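PDB 3EWM: putative sugar kinase PH1459 from Pyrococcus horikoshii, which binds ATP and probably phosphorylates a sugar, possibly fructose, as a PfkB-type carbohydrate kinase. Local coordinates for residues 19-25 with 91-96; 41-47 with 286-291; 53-57 with 108-112; 112-117 with 143-147. One frame throughout, in Å; residues are numbered along the deposited sequence.

Interaction 1 (19-25 with 91-96)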
loop_
_atom_site.group_PDB
_atom_site.type_symbol
_atom_site.label_atom_id
_atom_site.label_comp_id
_atom_site.label_asym_id
_atom_site.label_seq_id
_atom_site.Cartn_x
_atom_site.Cartn_y
_atom_site.Cartn_z
ATOM N N GLU A 19 -15.164 11.087 -5.556
ATOM C CA GLU A 19 -14.512 12.327 -5.158
ATOM C C GLU A 19 -14.237 12.354 -3.666
ATOM O O GLU A 19 -14.847 11.610 -2.894
ATOM C CB GLU A 19 -15.347 13.536 -5.582
ATOM C CG GLU A 19 -15.462 13.598 -7.101
ATOM C CD GLU A 19 -15.322 14.987 -7.673
ATOM O OE1 GLU A 19 -14.382 15.731 -7.283
ATOM O OE2 GLU A 19 -16.145 15.318 -8.546
ATOM N N GLY A 20 -13.292 13.202 -3.280
ATOM C CA GLY A 20 -12.990 13.434 -1.875
ATOM C C GLY A 20 -11.537 13.228 -1.519
ATOM O O GLY A 20 -10.758 12.656 -2.299
ATOM N N ASP A 21 -11.184 13.693 -0.327
ATOM C CA ASP A 21 -9.886 13.462 0.240
ATOM C C ASP A 21 -9.691 11.951 0.343
ATOM O O ASP A 21 -10.645 11.220 0.617
ATOM C CB ASP A 21 -9.792 14.115 1.625
ATOM C CG ASP A 21 -9.963 15.641 1.585
ATOM O OD1 ASP A 21 -10.307 16.207 2.645
ATOM O OD2 ASP A 21 -9.736 16.284 0.523
ATOM N N LEU A 22 -8.469 11.493 0.082
ATOM C CA LEU A 22 -8.089 10.092 0.296
ATOM C C LEU A 22 -8.498 9.569 1.658
ATOM O O LEU A 22 -8.838 8.394 1.799
ATOM C CB LEU A 22 -6.572 9.907 0.168
ATOM C CG LEU A 22 -6.014 9.946 -1.245
ATOM C CD1 LEU A 22 -4.490 9.953 -1.161
ATOM C CD2 LEU A 22 -6.551 8.750 -2.030
ATOM N N LYS A 23 -8.436 10.438 2.662
ATOM C CA LYS A 23 -8.899 10.090 3.992
ATOM C C LYS A 23 -10.287 9.459 3.927
ATOM O O LYS A 23 -10.553 8.450 4.607
ATOM C CB LYS A 23 -8.906 11.316 4.899
ATOM C CG LYS A 23 -9.328 11.059 6.336
ATOM C CD LYS A 23 -9.156 12.319 7.167
ATOM C CE LYS A 23 -10.285 13.302 6.902
ATOM N NZ LYS A 23 -10.072 14.590 7.614
ATOM N N ASP A 24 -11.143 10.034 3.084
ATOM C CA ASP A 24 -12.568 9.731 3.087
ATOM C C ASP A 24 -13.021 8.814 1.962
ATOM O O ASP A 24 -14.115 8.262 2.027
ATOM C CB ASP A 24 -13.384 11.021 3.041
ATOM C CG ASP A 24 -13.009 11.984 4.147
ATOM O OD1 ASP A 24 -13.029 11.587 5.332
ATOM O OD2 ASP A 24 -12.669 13.136 3.808
ATOM N N VAL A 25 -12.192 8.670 0.934
ATOM C CA VAL A 25 -12.509 7.788 -0.185
ATOM C C VAL A 25 -12.696 6.343 0.300
ATOM O O VAL A 25 -11.872 5.815 1.028
ATOM C CB VAL A 25 -11.464 7.859 -1.309
ATOM C CG1 VAL A 25 -11.730 6.741 -2.349
ATOM C CG2 VAL A 25 -11.527 9.217 -1.998
ATOM N N PHE A 91 -2.074 5.132 -3.619
ATOM C CA PHE A 91 -3.486 5.480 -3.532
ATOM C C PHE A 91 -3.634 6.851 -4.143
ATOM O O PHE A 91 -2.887 7.759 -3.805
ATOM C CB PHE A 91 -3.937 5.470 -2.079
ATOM C CG PHE A 91 -3.825 4.115 -1.442
ATOM C CD1 PHE A 91 -4.908 3.222 -1.477
ATOM C CD2 PHE A 91 -2.630 3.708 -0.844
ATOM C CE1 PHE A 91 -4.803 1.965 -0.920
ATOM C CE2 PHE A 91 -2.523 2.442 -0.278
ATOM C CZ PHE A 91 -3.612 1.572 -0.326
ATOM N N VAL A 92 -4.556 6.972 -5.082
ATOM C CA VAL A 92 -4.606 8.155 -5.914
ATOM C C VAL A 92 -6.006 8.739 -5.897
ATOM O O VAL A 92 -7.003 8.013 -5.973
ATOM C CB VAL A 92 -4.072 7.879 -7.376
ATOM C CG1 VAL A 92 -2.827 7.037 -7.333
ATOM C CG2 VAL A 92 -5.069 7.133 -8.169
ATOM N N GLN A 93 -6.069 10.044 -5.691
ATOM C CA GLN A 93 -7.296 10.773 -5.962
ATOM C C GLN A 93 -7.022 11.651 -7.174
ATOM O O GLN A 93 -6.295 12.647 -7.086
ATOM C CB GLN A 93 -7.762 11.589 -4.759
ATOM C CG GLN A 93 -9.018 12.444 -5.028
ATOM C CD GLN A 93 -10.167 11.644 -5.642
ATOM O OE1 GLN A 93 -10.193 11.400 -6.847
ATOM N NE2 GLN A 93 -11.131 11.256 -4.812
ATOM N N LEU A 94 -7.603 11.275 -8.308
ATOM C CA LEU A 94 -7.398 12.032 -9.546
ATOM C C LEU A 94 -8.389 13.191 -9.677
ATOM O O LEU A 94 -8.132 14.132 -10.413
ATOM C CB LEU A 94 -7.484 11.112 -10.779
ATOM C CG LEU A 94 -6.465 9.974 -10.888
ATOM C CD1 LEU A 94 -6.876 8.990 -12.000
ATOM C CD2 LEU A 94 -5.047 10.493 -11.133
ATOM N N LYS A 95 -9.519 13.107 -8.975
ATOM C CA LYS A 95 -10.614 14.070 -9.165
ATOM C C LYS A 95 -10.483 15.303 -8.262
ATOM O O LYS A 95 -9.715 15.312 -7.298
ATOM C CB LYS A 95 -11.974 13.409 -8.948
ATOM C CG LYS A 95 -12.226 12.160 -9.774
ATOM C CD LYS A 95 -13.287 11.283 -9.116
ATOM C CE LYS A 95 -13.453 9.945 -9.848
ATOM N NZ LYS A 95 -12.204 9.109 -9.823
ATOM N N GLY A 96 -11.241 16.348 -8.588
ATOM C CA GLY A 96 -11.232 17.563 -7.783
ATOM C C GLY A 96 -10.127 18.516 -8.193
ATOM O O GLY A 96 -9.280 18.187 -9.040
#

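Interaction 2 (41-47 with 286-291)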
loop_
_atom_site.group_PDB
_atom_site.type_symbol
_atom_site.label_atom_id
_atom_site.label_comp_id
_atom_site.label_asym_id
_atom_site.label_seq_id
_atom_site.Cartn_x
_atom_site.Cartn_y
_atom_site.Cartn_z
ATOM N N VAL A 41 3.882 0.776 -22.166
ATOM C CA VAL A 41 2.651 0.288 -22.800
ATOM C C VAL A 41 2.297 1.142 -24.033
ATOM O O VAL A 41 1.972 0.602 -25.090
ATOM C CB VAL A 41 1.485 0.218 -21.773
ATOM C CG1 VAL A 41 0.117 0.029 -22.463
ATOM C CG2 VAL A 41 1.757 -0.886 -20.764
ATOM N N GLY A 42 2.404 2.460 -23.903
ATOM C CA GLY A 42 2.173 3.363 -25.037
ATOM C C GLY A 42 3.055 3.037 -26.226
ATOM O O GLY A 42 2.568 2.921 -27.344
ATOM N N VAL A 43 4.352 2.873 -25.973
ATOM C CA VAL A 43 5.330 2.486 -27.012
ATOM C C VAL A 43 4.909 1.208 -27.729
ATOM O O VAL A 43 4.854 1.167 -28.963
ATOM C CB VAL A 43 6.731 2.342 -26.423
ATOM C CG1 VAL A 43 7.701 1.695 -27.417
ATOM C CG2 VAL A 43 7.245 3.716 -25.977
ATOM N N SER A 44 4.583 0.186 -26.946
ATOM C CA SER A 44 4.072 -1.060 -27.484
ATOM C C SER A 44 2.810 -0.856 -28.306
ATOM O O SER A 44 2.688 -1.408 -29.383
ATOM C CB SER A 44 3.817 -2.075 -26.378
ATOM O OG SER A 44 3.399 -3.308 -26.952
ATOM N N ARG A 45 1.879 -0.044 -27.809
ATOM C CA ARG A 45 0.643 0.211 -28.540
ATOM C C ARG A 45 0.847 0.894 -29.886
ATOM O O ARG A 45 0.084 0.669 -30.839
ATOM C CB ARG A 45 -0.318 1.002 -27.684
ATOM C CG ARG A 45 -0.903 0.156 -26.614
ATOM C CD ARG A 45 -2.095 0.807 -26.078
ATOM N NE ARG A 45 -2.624 0.130 -24.910
ATOM C CZ ARG A 45 -3.444 0.726 -24.066
ATOM N NH1 ARG A 45 -3.783 1.986 -24.295
ATOM N NH2 ARG A 45 -3.916 0.079 -23.011
ATOM N N LEU A 46 1.884 1.715 -29.956
ATOM C CA LEU A 46 2.303 2.373 -31.182
ATOM C C LEU A 46 3.092 1.457 -32.135
ATOM O O LEU A 46 3.556 1.910 -33.179
ATOM C CB LEU A 46 3.142 3.601 -30.829
ATOM C CG LEU A 46 2.395 4.645 -30.014
ATOM C CD1 LEU A 46 3.296 5.829 -29.720
ATOM C CD2 LEU A 46 1.155 5.089 -30.771
ATOM N N GLY A 47 3.254 0.194 -31.753
ATOM C CA GLY A 47 3.836 -0.845 -32.625
ATOM C C GLY A 47 5.333 -1.047 -32.494
ATOM O O GLY A 47 5.957 -1.714 -33.342
ATOM N N TRP A 286 -3.195 3.990 -18.973
ATOM C CA TRP A 286 -2.725 3.466 -20.261
ATOM C C TRP A 286 -3.718 3.832 -21.339
ATOM O O TRP A 286 -4.556 3.015 -21.749
ATOM C CB TRP A 286 -2.569 1.939 -20.246
ATOM C CG TRP A 286 -1.552 1.438 -19.289
ATOM C CD1 TRP A 286 -0.685 2.183 -18.539
ATOM C CD2 TRP A 286 -1.261 0.073 -19.001
ATOM N NE1 TRP A 286 0.111 1.372 -17.785
ATOM C CE2 TRP A 286 -0.212 0.066 -18.049
ATOM C CE3 TRP A 286 -1.790 -1.149 -19.439
ATOM C CZ2 TRP A 286 0.335 -1.112 -17.547
ATOM C CZ3 TRP A 286 -1.243 -2.332 -18.923
ATOM C CH2 TRP A 286 -0.197 -2.300 -17.991
ATOM N N SER A 287 -3.624 5.069 -21.791
ATOM C CA SER A 287 -4.629 5.611 -22.676
ATOM C C SER A 287 -4.111 5.799 -24.110
ATOM O O SER A 287 -4.863 6.235 -24.977
ATOM C CB SER A 287 -5.159 6.924 -22.100
ATOM O OG SER A 287 -4.177 7.915 -22.218
ATOM N N THR A 288 -2.856 5.440 -24.367
ATOM C CA THR A 288 -2.273 5.614 -25.701
ATOM C C THR A 288 -3.124 4.839 -26.709
ATOM O O THR A 288 -3.395 3.670 -26.493
ATOM C CB THR A 288 -0.839 5.066 -25.779
ATOM O OG1 THR A 288 -0.030 5.709 -24.796
ATOM C CG2 THR A 288 -0.237 5.274 -27.188
ATOM N N PRO A 289 -3.547 5.493 -27.799
ATOM C CA PRO A 289 -4.263 4.767 -28.848
ATOM C C PRO A 289 -3.357 3.760 -29.549
ATOM O O PRO A 289 -2.138 3.896 -29.538
ATOM C CB PRO A 289 -4.689 5.871 -29.808
ATOM C CG PRO A 289 -3.642 6.959 -29.602
ATOM C CD PRO A 289 -3.424 6.929 -28.118
ATOM N N ARG A 290 -3.970 2.758 -30.154
ATOM C CA ARG A 290 -3.229 1.749 -30.883
ATOM C C ARG A 290 -2.808 2.264 -32.256
ATOM O O ARG A 290 -3.487 3.115 -32.856
ATOM C CB ARG A 290 -4.067 0.476 -31.003
ATOM C CG ARG A 290 -4.568 -0.002 -29.643
ATOM C CD ARG A 290 -4.844 -1.479 -29.597
ATOM N NE ARG A 290 -4.485 -1.981 -28.274
ATOM C CZ ARG A 290 -3.301 -2.511 -27.961
ATOM N NH1 ARG A 290 -2.338 -2.645 -28.872
ATOM N NH2 ARG A 290 -3.083 -2.917 -26.724
ATOM N N LYS A 291 -1.676 1.748 -32.730
ATOM C CA LYS A 291 -1.187 1.994 -34.069
ATOM C C LYS A 291 -2.313 1.897 -35.112
ATOM O O LYS A 291 -2.449 2.780 -35.970
ATOM C CB LYS A 291 -0.064 0.999 -34.392
ATOM C CG LYS A 291 0.426 1.076 -35.807
ATOM C CD LYS A 291 1.741 0.360 -35.973
ATOM C CE LYS A 291 2.191 0.425 -37.413
ATOM N NZ LYS A 291 3.624 0.065 -37.574
HETATM O O HOH W 1 -5.860 0.410 -20.957
HETATM O O HOH W 2 -0.883 -1.736 -31.430
HETATM O O HOH W 3 5.118 1.038 -35.226
#

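Interaction 3 (53-57 with 108-112)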
loop_
_atom_site.group_PDB
_atom_site.type_symbol
_atom_site.label_atom_id
_atom_site.label_comp_id
_atom_site.label_asym_id
_atom_site.label_seq_id
_atom_site.Cartn_x
_atom_site.Cartn_y
_atom_site.Cartn_z
ATOM N N ILE A 53 12.139 -2.169 -17.350
ATOM C CA ILE A 53 13.003 -2.621 -16.286
ATOM C C ILE A 53 12.469 -2.032 -15.006
ATOM O O ILE A 53 12.383 -0.812 -14.844
ATOM C CB ILE A 53 14.459 -2.194 -16.524
ATOM C CG1 ILE A 53 15.034 -2.984 -17.708
ATOM C CG2 ILE A 53 15.315 -2.371 -15.215
ATOM C CD1 ILE A 53 16.081 -2.214 -18.465
ATOM N N SER A 54 12.098 -2.915 -14.093
ATOM C CA SER A 54 11.532 -2.508 -12.842
ATOM C C SER A 54 11.636 -3.651 -11.847
ATOM O O SER A 54 12.320 -4.661 -12.096
ATOM C CB SER A 54 10.079 -2.068 -13.014
ATOM O OG SER A 54 9.672 -1.379 -11.849
ATOM N N LYS A 55 10.958 -3.491 -10.717
ATOM C CA LYS A 55 11.038 -4.490 -9.681
ATOM C C LYS A 55 9.714 -4.475 -8.966
ATOM O O LYS A 55 9.205 -3.404 -8.602
ATOM C CB LYS A 55 12.185 -4.170 -8.707
ATOM C CG LYS A 55 12.711 -5.394 -7.963
ATOM C CD LYS A 55 13.946 -5.042 -7.170
ATOM C CE LYS A 55 14.447 -6.228 -6.361
ATOM N NZ LYS A 55 15.703 -5.898 -5.633
ATOM N N VAL A 56 9.139 -5.661 -8.805
ATOM C CA VAL A 56 7.865 -5.803 -8.080
ATOM C C VAL A 56 8.093 -6.779 -6.937
ATOM O O VAL A 56 9.155 -7.404 -6.844
ATOM C CB VAL A 56 6.717 -6.307 -9.007
ATOM C CG1 VAL A 56 6.366 -5.257 -10.062
ATOM C CG2 VAL A 56 7.091 -7.626 -9.679
ATOM N N GLY A 57 7.100 -6.912 -6.068
ATOM C CA GLY A 57 7.166 -7.885 -5.003
ATOM C C GLY A 57 6.842 -9.246 -5.581
ATOM O O GLY A 57 6.113 -9.369 -6.576
ATOM N N ALA A 108 9.094 -2.441 -3.702
ATOM C CA ALA A 108 10.066 -3.183 -4.477
ATOM C C ALA A 108 10.757 -2.338 -5.536
ATOM O O ALA A 108 11.969 -2.494 -5.742
ATOM C CB ALA A 108 9.408 -4.387 -5.107
ATOM N N TYR A 109 10.018 -1.428 -6.189
ATOM C CA TYR A 109 10.616 -0.697 -7.321
ATOM C C TYR A 109 11.680 0.298 -6.878
ATOM O O TYR A 109 12.511 0.723 -7.694
ATOM C CB TYR A 109 9.562 -0.034 -8.234
ATOM C CG TYR A 109 8.801 1.090 -7.598
ATOM C CD1 TYR A 109 9.386 2.343 -7.411
ATOM C CD2 TYR A 109 7.473 0.906 -7.205
ATOM C CE1 TYR A 109 8.679 3.390 -6.847
ATOM C CE2 TYR A 109 6.765 1.937 -6.617
ATOM C CZ TYR A 109 7.377 3.174 -6.435
ATOM O OH TYR A 109 6.671 4.182 -5.832
ATOM N N PHE A 110 11.663 0.633 -5.588
ATOM C CA PHE A 110 12.669 1.503 -4.970
ATOM C C PHE A 110 13.877 0.717 -4.456
ATOM O O PHE A 110 14.859 1.310 -4.008
ATOM C CB PHE A 110 12.062 2.311 -3.822
ATOM C CG PHE A 110 11.345 3.566 -4.242
ATOM C CD1 PHE A 110 11.921 4.453 -5.147
ATOM C CD2 PHE A 110 10.103 3.889 -3.685
ATOM C CE1 PHE A 110 11.282 5.625 -5.506
ATOM C CE2 PHE A 110 9.457 5.089 -4.031
ATOM C CZ PHE A 110 10.046 5.950 -4.940
ATOM N N ASN A 111 13.824 -0.607 -4.593
ATOM C CA ASN A 111 14.866 -1.510 -4.106
ATOM C C ASN A 111 15.720 -2.167 -5.216
ATOM O O ASN A 111 16.213 -3.284 -5.047
ATOM C CB ASN A 111 14.204 -2.604 -3.255
ATOM C CG ASN A 111 15.153 -3.233 -2.256
ATOM O OD1 ASN A 111 16.067 -2.576 -1.741
ATOM N ND2 ASN A 111 14.914 -4.502 -1.941
HETATM N N MSE A 112 15.899 -1.485 -6.351
HETATM C CA MSE A 112 16.691 -2.041 -7.444
HETATM C C MSE A 112 18.172 -1.882 -7.189
HETATM O O MSE A 112 18.634 -0.820 -6.800
HETATM C CB MSE A 112 16.323 -1.390 -8.777
HETATM C CG MSE A 112 15.024 -1.922 -9.331
HETATM SE SE MSE A 112 14.708 -1.279 -11.136
HETATM C CE MSE A 112 13.851 0.304 -10.570
#

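Interaction 4 (112-117 with 143-147)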
loop_
_atom_site.group_PDB
_atom_site.type_symbol
_atom_site.label_atom_id
_atom_site.label_comp_id
_atom_site.label_asym_id
_atom_site.label_seq_id
_atom_site.Cartn_x
_atom_site.Cartn_y
_atom_site.Cartn_z
HETATM N N MSE A 112 15.899 -1.485 -6.351
HETATM C CA MSE A 112 16.691 -2.041 -7.444
HETATM C C MSE A 112 18.172 -1.882 -7.189
HETATM O O MSE A 112 18.634 -0.820 -6.800
HETATM C CB MSE A 112 16.323 -1.390 -8.777
HETATM C CG MSE A 112 15.024 -1.922 -9.331
HETATM SE SE MSE A 112 14.708 -1.279 -11.136
HETATM C CE MSE A 112 13.851 0.304 -10.570
ATOM N N THR A 113 18.914 -2.956 -7.396
ATOM C CA THR A 113 20.363 -2.880 -7.329
ATOM C C THR A 113 20.881 -3.208 -8.715
ATOM O O THR A 113 20.121 -3.634 -9.599
ATOM C CB THR A 113 20.941 -3.866 -6.279
ATOM O OG1 THR A 113 20.516 -5.187 -6.608
ATOM C CG2 THR A 113 20.444 -3.525 -4.867
ATOM N N LEU A 114 22.175 -3.029 -8.919
ATOM C CA LEU A 114 22.769 -3.303 -10.219
ATOM C C LEU A 114 22.548 -4.731 -10.710
ATOM O O LEU A 114 22.403 -4.947 -11.900
ATOM C CB LEU A 114 24.247 -2.972 -10.204
ATOM C CG LEU A 114 24.489 -1.471 -10.140
ATOM C CD1 LEU A 114 25.937 -1.198 -9.760
ATOM C CD2 LEU A 114 24.124 -0.805 -11.472
ATOM N N ASN A 115 22.506 -5.681 -9.780
ATOM C CA ASN A 115 22.208 -7.077 -10.102
ATOM C C ASN A 115 20.832 -7.270 -10.721
ATOM O O ASN A 115 20.632 -8.236 -11.438
ATOM C CB ASN A 115 22.282 -7.935 -8.847
ATOM C CG ASN A 115 23.469 -7.619 -8.018
ATOM O OD1 ASN A 115 23.363 -6.895 -7.018
ATOM N ND2 ASN A 115 24.625 -8.109 -8.435
ATOM N N ASP A 116 19.896 -6.356 -10.435
ATOM C CA ASP A 116 18.516 -6.454 -10.910
ATOM C C ASP A 116 18.351 -5.979 -12.350
ATOM O O ASP A 116 17.278 -6.125 -12.945
ATOM C CB ASP A 116 17.561 -5.659 -10.007
ATOM C CG ASP A 116 17.545 -6.163 -8.576
ATOM O OD1 ASP A 116 17.671 -7.390 -8.373
ATOM O OD2 ASP A 116 17.409 -5.327 -7.655
ATOM N N ILE A 117 19.409 -5.401 -12.900
ATOM C CA ILE A 117 19.343 -4.802 -14.222
ATOM C C ILE A 117 19.677 -5.827 -15.267
ATOM O O ILE A 117 20.738 -6.481 -15.223
ATOM C CB ILE A 117 20.284 -3.568 -14.350
ATOM C CG1 ILE A 117 19.968 -2.534 -13.247
ATOM C CG2 ILE A 117 20.244 -2.973 -15.794
ATOM C CD1 ILE A 117 18.500 -2.038 -13.254
ATOM N N THR A 143 21.119 3.097 -8.562
ATOM C CA THR A 143 21.122 2.050 -9.549
ATOM C C THR A 143 20.715 2.617 -10.908
ATOM O O THR A 143 21.421 2.419 -11.896
ATOM C CB THR A 143 20.197 0.889 -9.140
ATOM O OG1 THR A 143 20.724 0.259 -7.957
ATOM C CG2 THR A 143 20.084 -0.138 -10.269
ATOM N N VAL A 144 19.595 3.341 -10.937
ATOM C CA VAL A 144 19.099 3.912 -12.181
ATOM C C VAL A 144 20.115 4.912 -12.717
ATOM O O VAL A 144 20.374 4.918 -13.909
ATOM C CB VAL A 144 17.683 4.521 -12.030
ATOM C CG1 VAL A 144 17.233 5.279 -13.286
ATOM C CG2 VAL A 144 16.685 3.411 -11.729
HETATM N N MSE A 145 20.720 5.713 -11.841
HETATM C CA MSE A 145 21.675 6.722 -12.314
HETATM C C MSE A 145 22.857 6.033 -12.985
HETATM O O MSE A 145 23.337 6.478 -14.019
HETATM C CB MSE A 145 22.137 7.652 -11.189
HETATM C CG MSE A 145 21.052 8.621 -10.689
HETATM SE SE MSE A 145 20.221 9.614 -12.170
HETATM C CE MSE A 145 21.759 10.648 -12.697
ATOM N N LYS A 146 23.297 4.924 -12.399
ATOM C CA LYS A 146 24.339 4.102 -13.012
ATOM C C LYS A 146 23.937 3.520 -14.360
ATOM O O LYS A 146 24.716 3.552 -15.291
ATOM C CB LYS A 146 24.806 3.022 -12.040
ATOM C CG LYS A 146 25.622 3.644 -10.919
ATOM C CD LYS A 146 26.237 2.619 -9.997
ATOM C CE LYS A 146 27.201 3.334 -9.061
ATOM N NZ LYS A 146 26.476 4.238 -8.121
ATOM N N VAL A 147 22.717 3.017 -14.476
ATOM C CA VAL A 147 22.250 2.481 -15.758
ATOM C C VAL A 147 22.337 3.545 -16.856
ATOM O O VAL A 147 22.917 3.323 -17.932
ATOM C CB VAL A 147 20.823 1.899 -15.638
ATOM C CG1 VAL A 147 20.286 1.484 -16.997
ATOM C CG2 VAL A 147 20.803 0.709 -14.676
#

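Interaction 1 (19-25 with 91-96)
Residues 91-93 end a strand, and 94-96 turn away from it. Segment 19-25 has no regular strand or helix. The backbones come closest at two places: CA of Glu-19 lies 5.9 Å from CA of Lys-95, and CA of Leu-22 lies 6.3 Å from CA of Gln-93. No backbone-to-backbone hydrogen bond joins them. Within 19-25 the chain folds into a tight turn, in which Asp-21 O accepts from Asp-24 N at 2.8 Å and Val-25 N at 3.0 Å.

Gln-93 is the polar link. Its NE2 donates to Gly-20 O at 2.9 Å and also to Glu-18 O. Its OE1 accepts from Lys-95 N at 2.8 Å, so one amide ties the loop and shapes the turn after the strand. Leu-22 packs beside the strand, with CD2 4.2 Å from Phe-91 CB and 4.1 Å from Gln-93 CB. Val-25 CG2 approaches Gln-93 NE2 at 3.5 Å.

The contact belongs to the small four-stranded sheet that projects from the main domain, the lid of PfkB kinases. Strand 88-93 runs between 11-16 and 100-103, and the loop joins 11-16 to 27-33. The second subunit packs here too: its Phe-61 meets Phe-91 edge-to-face, and its Pro-60 touches Leu-22.

Interaction 2 (41-47 with 286-291)
Val-41 sets a methyl over the face of the Trp-286 indole. Its CG2 sits 3.4 Å from the centroid of the six-membered ring, almost on the ring normal, a CH-pi contact. Trp-286 NE1 is hydrogen-bonded to Asn-38 OD1, one turn earlier on the same helix as Val-41.

Arg-45 follows one turn after Val-41 and does most of the polar work. Its NH1 donates to Trp-286 O at 2.9 Å and to Thr-288 O at 2.8 Å, so one guanidinium edge holds the bend of the loop. Water 1 bridges Arg-45 NH2 and Trp-286 O. Arg-45 CG lies over one face of the Arg-290 guanidinium, and Arg-290 NH2 is 3.6 Å from Arg-45 NE. Glu-72 forms salt bridges with both arginines, which offsets the like charges.

Gly-42 lets Thr-288 come close: OG1 is 3.2 Å from Gly-42 CA, where a CB would clash. At the helix end, Arg-45 O accepts from Lys-291 N at 2.8 Å. Gly-47 closes the helix in a Schellman motif. Water 3 links Leu-46 O to Lys-291 NZ.

The contact thus joins the C-terminal end of helix 35-45 to the loop between helices 265-279 and 291-294, with Arg-290 at the N-cap position of helix 291-294. Helix 245-259 packs on Val-43, Leu-46 and Thr-288, while helix 60-71 packs on Val-41 and Trp-286.

Interaction 3 (53-57 with 108-112)
The polar contact centres on Lys-55. Its extended side chain reaches past the 3-10 turn, and NZ donates to Asn-111 O at 2.7 Å. The same NZ forms a salt bridge with Asp-116, so the buried charge is balanced. Asn-111 ND2 is hydrogen-bonded to Asp-82 OD2. Lys-55 O and Tyr-109 N are 3.2 Å apart, but the angle is too poor for a hydrogen bond. The turn is held from within by Asn-111 N to Ala-108 O at 2.9 Å.

The remaining contacts are van der Waals. Ala-108 CB rests on the strand backbone, 3.3 Å from Val-56 C and 3.6 Å from Gly-57 N. Lys-55 CB meets Met-112 CG at 3.7 Å. Met-112 is selenomethionine; its SE lies 3.8 Å from Ser-54 CA and 4.3 Å from Ile-53 CG2.

Strand 49-57 runs parallel between 79-82 and 3-7. The loop after lid strand 100-103 therefore packs on a strand of the large central sheet, where the lid joins the alpha/beta core of this ribokinase-type fold.

Interaction 4 (112-117 with 143-147)
Thr-143 comes first and makes the central contact. Its OG1 donates to Met-112 O at 2.6 Å. Pro-139 O is a second acceptor for the same hydroxyl, which has one proton to share. OG1 also lies 3.2 Å from Thr-113 CA. The methyl CG2 serves the apolar part, 3.8 Å from Ile-117 CG1 and 4.3 Å from Leu-114 CD2.

Val-144 follows. Its CG2 is 4.4 Å from CE of Met-112, a selenomethionine. This is a loose contact at the buried end of the interface, near Ile-7 of strand 3-7.

Lys-146 lies at the exposed end. Its aliphatic CD packs on Leu-114 CD1 at 3.8 Å.

Val-147 is one turn on from Thr-143, and its N donates to Thr-143 O at 2.9 Å. Its CG2 meets Ile-117 CG1 at 3.6 Å. Ile-117 thus touches residues of two successive helical turns. Both Ile-117 and Val-147 also reach Ile-7.

The facing segment keeps its own shape. At the start of the 3-10 turn 114-116, Asp-116 OD2 accepts from Thr-113 N at 2.8 Å, alongside the backbone bond from Asp-116 N to Thr-113 O at 2.9 Å. Asp-116 also pairs with Lys-55.

The chemistry is therefore mainly apolar, with a single hydrogen bond across the two segments. That bond fixes the loop at Met-112, while Ile-117 and Val-147 join the hydrophobic layer between helix 140-151 and the central sheet.

How the interactions relate
From the N terminus, interaction 1 opens first, and its loop closes at 91-96 within the lid. Interaction 2 opens at 41-47, inside that loop, and closes only at 286-291, so the two cross. Interaction 3 also crosses interaction 1, since 53-57 precedes 91-96 and 108-112 follows it. Interaction 1 closes before interaction 4 opens, so these two are in series. Interactions 3 and 4 are both nested inside the loop of interaction 2. They run in series, share Met-112 and touch directly through the Lys-55 to Asp-116 salt bridge. Together these two tie the loop after the lid to the central sheet and helix 140-151. Interaction 2 joins early and late parts of the core.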